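Local coordinates for (S)-ureidoglycine aminohydrolase (Escherichia coli, PDB 1RC6), which hydrolyses (S)-ureidoglycine to (S)-ureidoglycolate and ammonia, a manganese-dependent step of allantoin degradation, at residues A[59-73]-A[119-133]. Numbering follows the deposited sequence.
Sequences FVDYLVTLHQNGGNQ and FVNAQAEDSQIFLYK
Asn121 and His67 meet in the gap between two antiparallel ladders, where the register shifts by two. With CG anti to the backbone N (chi1 -164°), the Asn121 amide is directed at the type II turn from His67 to Gly70. Asn121 ND2 donates a hydrogen bond to His67 O (3.0 Å, 161° at the hydrogen), which sits almost in the amide plane, yet the approach is from above the carbonyl plane; Gly70 N reaches the same oxygen from the opposite face. ND2 also donates to Glu125 O, while Asn121 OD1 accepts from Gln123 N, closing an Asx turn, and from Ser127 OG (2.6 Å), again from opposite faces. Replaced by alanine, this position would probably leave His67 O and Glu125 O without their side-chain donor, and Gln123 N and Ser127 OG without the OD1 acceptor.

Strands 60-67 and 127-133 run antiparallel, paired from Val60-Lys133 to Leu66-Ser127; beyond the turn, Gly71 and Asn72 pair with Val120 and Phe119. On one side of the first ladder Val64 CB packs on Ile129 CG2 (3.8 Å). Across the corner to the next sheet, Leu66 CD2 approaches the Phe119 ring at its edge, whereas Asn72 CB makes a CH-pi contact over that ring's face, 4.2 Å from the centroid. On the other side of the first ladder the Phe59 and Tyr132 rings, tilted by 26°, are slid apart with centroids 5.0 Å away, so overlap is slight; Tyr132 OH bonds Arg134. Asp61 CB sits 4.0 Å from Phe130 CZ, coming obliquely to the ring, its carboxylate held by Tyr227 and Ser51.

The chemistry thus divides: side-chain packing within the cupin sheet and across its corner, and one amide, both polar ends occupied, bonded to both chain reversals.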
loop_
_atom_site.group_PDB
_atom_site.type_symbol
_atom_site.label_atom_id
_atom_site.label_comp_id
_atom_site.label_asym_id
_atom_site.label_seq_id
_atom_site.Cartn_x
_atom_site.Cartn_y
_atom_site.Cartn_z
ATOM N N PHE A 59 0.376 -8.258 -8.165
ATOM C CA PHE A 59 -0.721 -7.671 -7.412
ATOM C C PHE A 59 -1.119 -6.387 -8.100
ATOM O O PHE A 59 -0.473 -5.963 -9.060
ATOM C CB PHE A 59 -0.291 -7.346 -5.980
ATOM C CG PHE A 59 0.918 -6.433 -5.890
ATOM C CD1 PHE A 59 2.210 -6.958 -5.870
ATOM C CD2 PHE A 59 0.763 -5.049 -5.821
ATOM C CE1 PHE A 59 3.325 -6.122 -5.779
ATOM C CE2 PHE A 59 1.871 -4.205 -5.733
ATOM C CZ PHE A 59 3.153 -4.747 -5.712
ATOM N N VAL A 60 -2.197 -5.774 -7.633
ATOM C CA VAL A 60 -2.631 -4.500 -8.181
ATOM C C VAL A 60 -2.919 -3.664 -6.969
ATOM O O VAL A 60 -3.626 -4.126 -6.082
ATOM C CB VAL A 60 -3.933 -4.596 -8.976
ATOM C CG1 VAL A 60 -4.257 -3.237 -9.551
ATOM C CG2 VAL A 60 -3.823 -5.639 -10.076
ATOM N N ASP A 61 -2.358 -2.464 -6.888
ATOM C CA ASP A 61 -2.654 -1.623 -5.738
ATOM C C ASP A 61 -3.140 -0.264 -6.207
ATOM O O ASP A 61 -2.944 0.102 -7.370
ATOM C CB ASP A 61 -1.461 -1.530 -4.781
ATOM C CG ASP A 61 -0.183 -1.131 -5.464
ATOM O OD1 ASP A 61 0.860 -1.166 -4.778
ATOM O OD2 ASP A 61 -0.214 -0.783 -6.670
ATOM N N TYR A 62 -3.817 0.464 -5.323
ATOM C CA TYR A 62 -4.391 1.748 -5.694
ATOM C C TYR A 62 -4.251 2.822 -4.645
ATOM O O TYR A 62 -3.980 2.562 -3.473
ATOM C CB TYR A 62 -5.901 1.633 -5.941
ATOM C CG TYR A 62 -6.411 0.385 -6.616
ATOM C CD1 TYR A 62 -6.189 -0.880 -6.066
ATOM C CD2 TYR A 62 -7.141 0.471 -7.798
ATOM C CE1 TYR A 62 -6.681 -2.036 -6.689
ATOM C CE2 TYR A 62 -7.640 -0.675 -8.426
ATOM C CZ TYR A 62 -7.408 -1.918 -7.867
ATOM O OH TYR A 62 -7.912 -3.026 -8.500
ATOM N N LEU A 63 -4.476 4.045 -5.094
ATOM C CA LEU A 63 -4.472 5.203 -4.231
ATOM C C LEU A 63 -5.827 5.810 -4.580
ATOM O O LEU A 63 -6.116 6.060 -5.746
ATOM C CB LEU A 63 -3.340 6.146 -4.596
ATOM C CG LEU A 63 -3.117 7.328 -3.651
ATOM C CD1 LEU A 63 -1.795 7.992 -4.023
ATOM C CD2 LEU A 63 -4.266 8.335 -3.750
ATOM N N VAL A 64 -6.673 6.019 -3.583
ATOM C CA VAL A 64 -7.988 6.557 -3.863
ATOM C C VAL A 64 -8.391 7.650 -2.895
ATOM O O VAL A 64 -8.429 7.435 -1.677
ATOM C CB VAL A 64 -9.065 5.441 -3.802
ATOM C CG1 VAL A 64 -10.395 5.974 -4.306
ATOM C CG2 VAL A 64 -8.622 4.235 -4.620
ATOM N N THR A 65 -8.676 8.835 -3.420
ATOM C CA THR A 65 -9.124 9.899 -2.538
ATOM C C THR A 65 -10.655 9.918 -2.649
ATOM O O THR A 65 -11.233 10.058 -3.742
ATOM C CB THR A 65 -8.541 11.281 -2.919
ATOM O OG1 THR A 65 -9.294 11.829 -4.000
ATOM C CG2 THR A 65 -7.080 11.151 -3.327
ATOM N N LEU A 66 -11.301 9.750 -1.500
ATOM C CA LEU A 66 -12.749 9.721 -1.425
ATOM C C LEU A 66 -13.351 11.081 -1.184
ATOM O O LEU A 66 -12.998 11.769 -0.229
ATOM C CB LEU A 66 -13.172 8.785 -0.305
ATOM C CG LEU A 66 -12.471 7.425 -0.383
ATOM C CD1 LEU A 66 -12.599 6.721 0.954
ATOM C CD2 LEU A 66 -13.060 6.591 -1.538
ATOM N N HIS A 67 -14.256 11.476 -2.063
ATOM C CA HIS A 67 -14.946 12.741 -1.886
ATOM C C HIS A 67 -16.199 12.422 -1.062
ATOM O O HIS A 67 -16.321 11.310 -0.528
ATOM C CB HIS A 67 -15.284 13.334 -3.253
ATOM C CG HIS A 67 -14.072 13.752 -4.024
ATOM N ND1 HIS A 67 -13.755 13.235 -5.264
ATOM C CD2 HIS A 67 -13.048 14.574 -3.688
ATOM C CE1 HIS A 67 -12.586 13.713 -5.652
ATOM N NE2 HIS A 67 -12.136 14.527 -4.713
ATOM N N GLN A 68 -17.117 13.374 -0.935
ATOM C CA GLN A 68 -18.324 13.114 -0.169
ATOM C C GLN A 68 -19.080 11.936 -0.772
ATOM O O GLN A 68 -19.456 11.962 -1.943
ATOM C CB GLN A 68 -19.208 14.349 -0.151
ATOM C CG GLN A 68 -18.463 15.570 0.299
ATOM C CD GLN A 68 -19.337 16.786 0.397
ATOM O OE1 GLN A 68 -20.308 16.938 -0.355
ATOM N NE2 GLN A 68 -18.990 17.677 1.311
ATOM N N ASN A 69 -19.289 10.904 0.039
ATOM C CA ASN A 69 -19.979 9.697 -0.394
ATOM C C ASN A 69 -19.153 8.890 -1.371
ATOM O O ASN A 69 -19.672 8.023 -2.074
ATOM C CB ASN A 69 -21.319 10.036 -1.030
ATOM C CG ASN A 69 -22.307 10.576 -0.030
ATOM O OD1 ASN A 69 -22.351 11.782 0.222
ATOM N ND2 ASN A 69 -23.096 9.680 0.568
ATOM N N GLY A 70 -17.861 9.184 -1.411
ATOM C CA GLY A 70 -16.983 8.471 -2.307
ATOM C C GLY A 70 -16.597 7.148 -1.684
ATOM O O GLY A 70 -16.401 7.057 -0.469
ATOM N N GLY A 71 -16.497 6.119 -2.515
ATOM C CA GLY A 71 -16.134 4.813 -2.026
ATOM C C GLY A 71 -16.641 3.782 -3.002
ATOM O O GLY A 71 -16.885 4.088 -4.178
ATOM N N ASN A 72 -16.804 2.556 -2.522
ATOM C CA ASN A 72 -17.293 1.484 -3.364
ATOM C C ASN A 72 -18.302 0.695 -2.570
ATOM O O ASN A 72 -17.963 0.003 -1.609
ATOM C CB ASN A 72 -16.138 0.588 -3.803
ATOM C CG ASN A 72 -16.559 -0.433 -4.833
ATOM O OD1 ASN A 72 -17.480 -1.218 -4.609
ATOM N ND2 ASN A 72 -15.878 -0.430 -5.974
ATOM N N GLN A 73 -19.552 0.820 -2.977
ATOM C CA GLN A 73 -20.654 0.147 -2.320
ATOM C C GLN A 73 -20.969 -1.161 -3.023
ATOM O O GLN A 73 -21.771 -1.953 -2.558
ATOM C CB GLN A 73 -21.871 1.061 -2.344
ATOM C CG GLN A 73 -21.629 2.411 -1.694
ATOM C CD GLN A 73 -21.686 2.345 -0.186
ATOM O OE1 GLN A 73 -21.021 1.520 0.435
ATOM N NE2 GLN A 73 -22.479 3.222 0.414
ATOM N N PHE A 119 -16.735 0.245 1.087
ATOM C CA PHE A 119 -16.266 1.333 1.923
ATOM C C PHE A 119 -16.745 2.645 1.375
ATOM O O PHE A 119 -16.961 2.788 0.180
ATOM C CB PHE A 119 -14.740 1.338 2.005
ATOM C CG PHE A 119 -14.075 1.247 0.678
ATOM C CD1 PHE A 119 -13.577 0.029 0.214
ATOM C CD2 PHE A 119 -14.001 2.363 -0.148
ATOM C CE1 PHE A 119 -13.017 -0.075 -1.060
ATOM C CE2 PHE A 119 -13.446 2.273 -1.424
ATOM C CZ PHE A 119 -12.952 1.050 -1.883
ATOM N N VAL A 120 -16.916 3.604 2.265
ATOM C CA VAL A 120 -17.393 4.903 1.885
ATOM C C VAL A 120 -16.825 5.925 2.823
ATOM O O VAL A 120 -16.526 5.642 3.982
ATOM C CB VAL A 120 -18.931 4.988 1.956
ATOM C CG1 VAL A 120 -19.387 6.433 1.793
ATOM C CG2 VAL A 120 -19.530 4.161 0.861
ATOM N N ASN A 121 -16.670 7.126 2.296
ATOM C CA ASN A 121 -16.172 8.221 3.081
ATOM C C ASN A 121 -17.183 8.429 4.196
ATOM O O ASN A 121 -18.392 8.424 3.956
ATOM C CB ASN A 121 -16.091 9.466 2.232
ATOM C CG ASN A 121 -15.250 10.511 2.864
ATOM O OD1 ASN A 121 -14.918 10.423 4.044
ATOM N ND2 ASN A 121 -14.897 11.522 2.094
ATOM N N ALA A 122 -16.689 8.613 5.413
ATOM C CA ALA A 122 -17.568 8.794 6.560
ATOM C C ALA A 122 -17.581 10.233 7.044
ATOM O O ALA A 122 -18.237 10.551 8.038
ATOM C CB ALA A 122 -17.151 7.870 7.683
ATOM N N GLN A 123 -16.865 11.108 6.346
ATOM C CA GLN A 123 -16.834 12.504 6.744
ATOM C C GLN A 123 -17.146 13.442 5.591
ATOM O O GLN A 123 -17.346 13.006 4.469
ATOM C CB GLN A 123 -15.482 12.840 7.364
ATOM C CG GLN A 123 -14.310 12.839 6.414
ATOM C CD GLN A 123 -12.998 13.086 7.144
ATOM O OE1 GLN A 123 -12.023 13.569 6.561
ATOM N NE2 GLN A 123 -12.967 12.748 8.434
ATOM N N ALA A 124 -17.204 14.734 5.876
ATOM C CA ALA A 124 -17.513 15.724 4.853
ATOM C C ALA A 124 -16.339 15.976 3.926
ATOM O O ALA A 124 -16.495 16.003 2.710
ATOM C CB ALA A 124 -17.943 17.020 5.506
ATOM N N GLU A 125 -15.163 16.169 4.508
ATOM C CA GLU A 125 -13.956 16.424 3.740
ATOM C C GLU A 125 -13.491 15.126 3.108
ATOM O O GLU A 125 -13.948 14.049 3.472
ATOM C CB GLU A 125 -12.851 16.970 4.641
ATOM C CG GLU A 125 -13.328 17.850 5.781
ATOM C CD GLU A 125 -13.834 17.045 6.969
ATOM O OE1 GLU A 125 -14.846 16.327 6.833
ATOM O OE2 GLU A 125 -13.212 17.127 8.050
ATOM N N ASP A 126 -12.568 15.233 2.163
ATOM C CA ASP A 126 -12.047 14.063 1.481
ATOM C C ASP A 126 -11.268 13.134 2.398
ATOM O O ASP A 126 -10.498 13.573 3.250
ATOM C CB ASP A 126 -11.151 14.479 0.305
ATOM C CG ASP A 126 -11.939 15.053 -0.860
ATOM O OD1 ASP A 126 -13.145 14.746 -0.977
ATOM O OD2 ASP A 126 -11.353 15.797 -1.673
ATOM N N SER A 127 -11.488 11.839 2.222
ATOM C CA SER A 127 -10.786 10.834 2.989
ATOM C C SER A 127 -9.939 10.093 1.968
ATOM O O SER A 127 -10.428 9.708 0.909
ATOM C CB SER A 127 -11.773 9.886 3.663
ATOM O OG SER A 127 -12.454 10.541 4.720
ATOM N N GLN A 128 -8.660 9.905 2.272
ATOM C CA GLN A 128 -7.769 9.233 1.339
ATOM C C GLN A 128 -7.449 7.800 1.737
ATOM O O GLN A 128 -7.105 7.519 2.879
ATOM C CB GLN A 128 -6.491 10.048 1.186
ATOM C CG GLN A 128 -5.447 9.404 0.318
ATOM C CD GLN A 128 -4.404 10.394 -0.135
ATOM O OE1 GLN A 128 -4.635 11.142 -1.081
ATOM N NE2 GLN A 128 -3.252 10.418 0.545
ATOM N N ILE A 129 -7.535 6.901 0.761
ATOM C CA ILE A 129 -7.303 5.485 0.993
ATOM C C ILE A 129 -6.229 4.820 0.110
ATOM O O ILE A 129 -5.937 5.276 -0.999
ATOM C CB ILE A 129 -8.672 4.754 0.857
ATOM C CG1 ILE A 129 -8.956 4.015 2.149
ATOM C CG2 ILE A 129 -8.737 3.882 -0.364
ATOM C CD1 ILE A 129 -9.171 4.972 3.318
ATOM N N PHE A 130 -5.624 3.755 0.630
ATOM C CA PHE A 130 -4.623 2.982 -0.109
ATOM C C PHE A 130 -5.214 1.588 -0.260
ATOM O O PHE A 130 -5.542 0.953 0.735
ATOM C CB PHE A 130 -3.314 2.870 0.661
ATOM C CG PHE A 130 -2.326 1.931 0.023
ATOM C CD1 PHE A 130 -1.740 2.243 -1.195
ATOM C CD2 PHE A 130 -2.027 0.713 0.610
ATOM C CE1 PHE A 130 -0.876 1.356 -1.819
ATOM C CE2 PHE A 130 -1.167 -0.187 -0.000
ATOM C CZ PHE A 130 -0.589 0.133 -1.218
ATOM N N LEU A 131 -5.347 1.111 -1.493
ATOM C CA LEU A 131 -5.930 -0.202 -1.754
ATOM C C LEU A 131 -4.957 -1.175 -2.352
ATOM O O LEU A 131 -4.047 -0.780 -3.077
ATOM C CB LEU A 131 -7.123 -0.082 -2.691
ATOM C CG LEU A 131 -8.472 0.137 -2.015
ATOM C CD1 LEU A 131 -9.525 0.235 -3.091
ATOM C CD2 LEU A 131 -8.778 -1.010 -1.036
ATOM N N TYR A 132 -5.187 -2.457 -2.079
ATOM C CA TYR A 132 -4.313 -3.505 -2.562
ATOM C C TYR A 132 -5.058 -4.809 -2.728
ATOM O O TYR A 132 -5.925 -5.142 -1.922
ATOM C CB TYR A 132 -3.170 -3.688 -1.568
ATOM C CG TYR A 132 -2.216 -4.819 -1.877
ATOM C CD1 TYR A 132 -2.547 -6.138 -1.592
ATOM C CD2 TYR A 132 -0.955 -4.564 -2.421
ATOM C CE1 TYR A 132 -1.636 -7.175 -1.829
ATOM C CE2 TYR A 132 -0.047 -5.593 -2.664
ATOM C CZ TYR A 132 -0.388 -6.891 -2.360
ATOM O OH TYR A 132 0.539 -7.900 -2.532
ATOM N N LYS A 133 -4.727 -5.552 -3.777
ATOM C CA LYS A 133 -5.365 -6.837 -4.004
ATOM C C LYS A 133 -4.404 -7.755 -4.734
ATOM O O LYS A 133 -3.557 -7.297 -5.484
ATOM C CB LYS A 133 -6.636 -6.677 -4.834
ATOM C CG LYS A 133 -6.385 -6.308 -6.297
ATOM C CD LYS A 133 -7.652 -6.415 -7.140
ATOM C CE LYS A 133 -7.387 -6.016 -8.572
ATOM N NZ LYS A 133 -8.578 -6.169 -9.446
#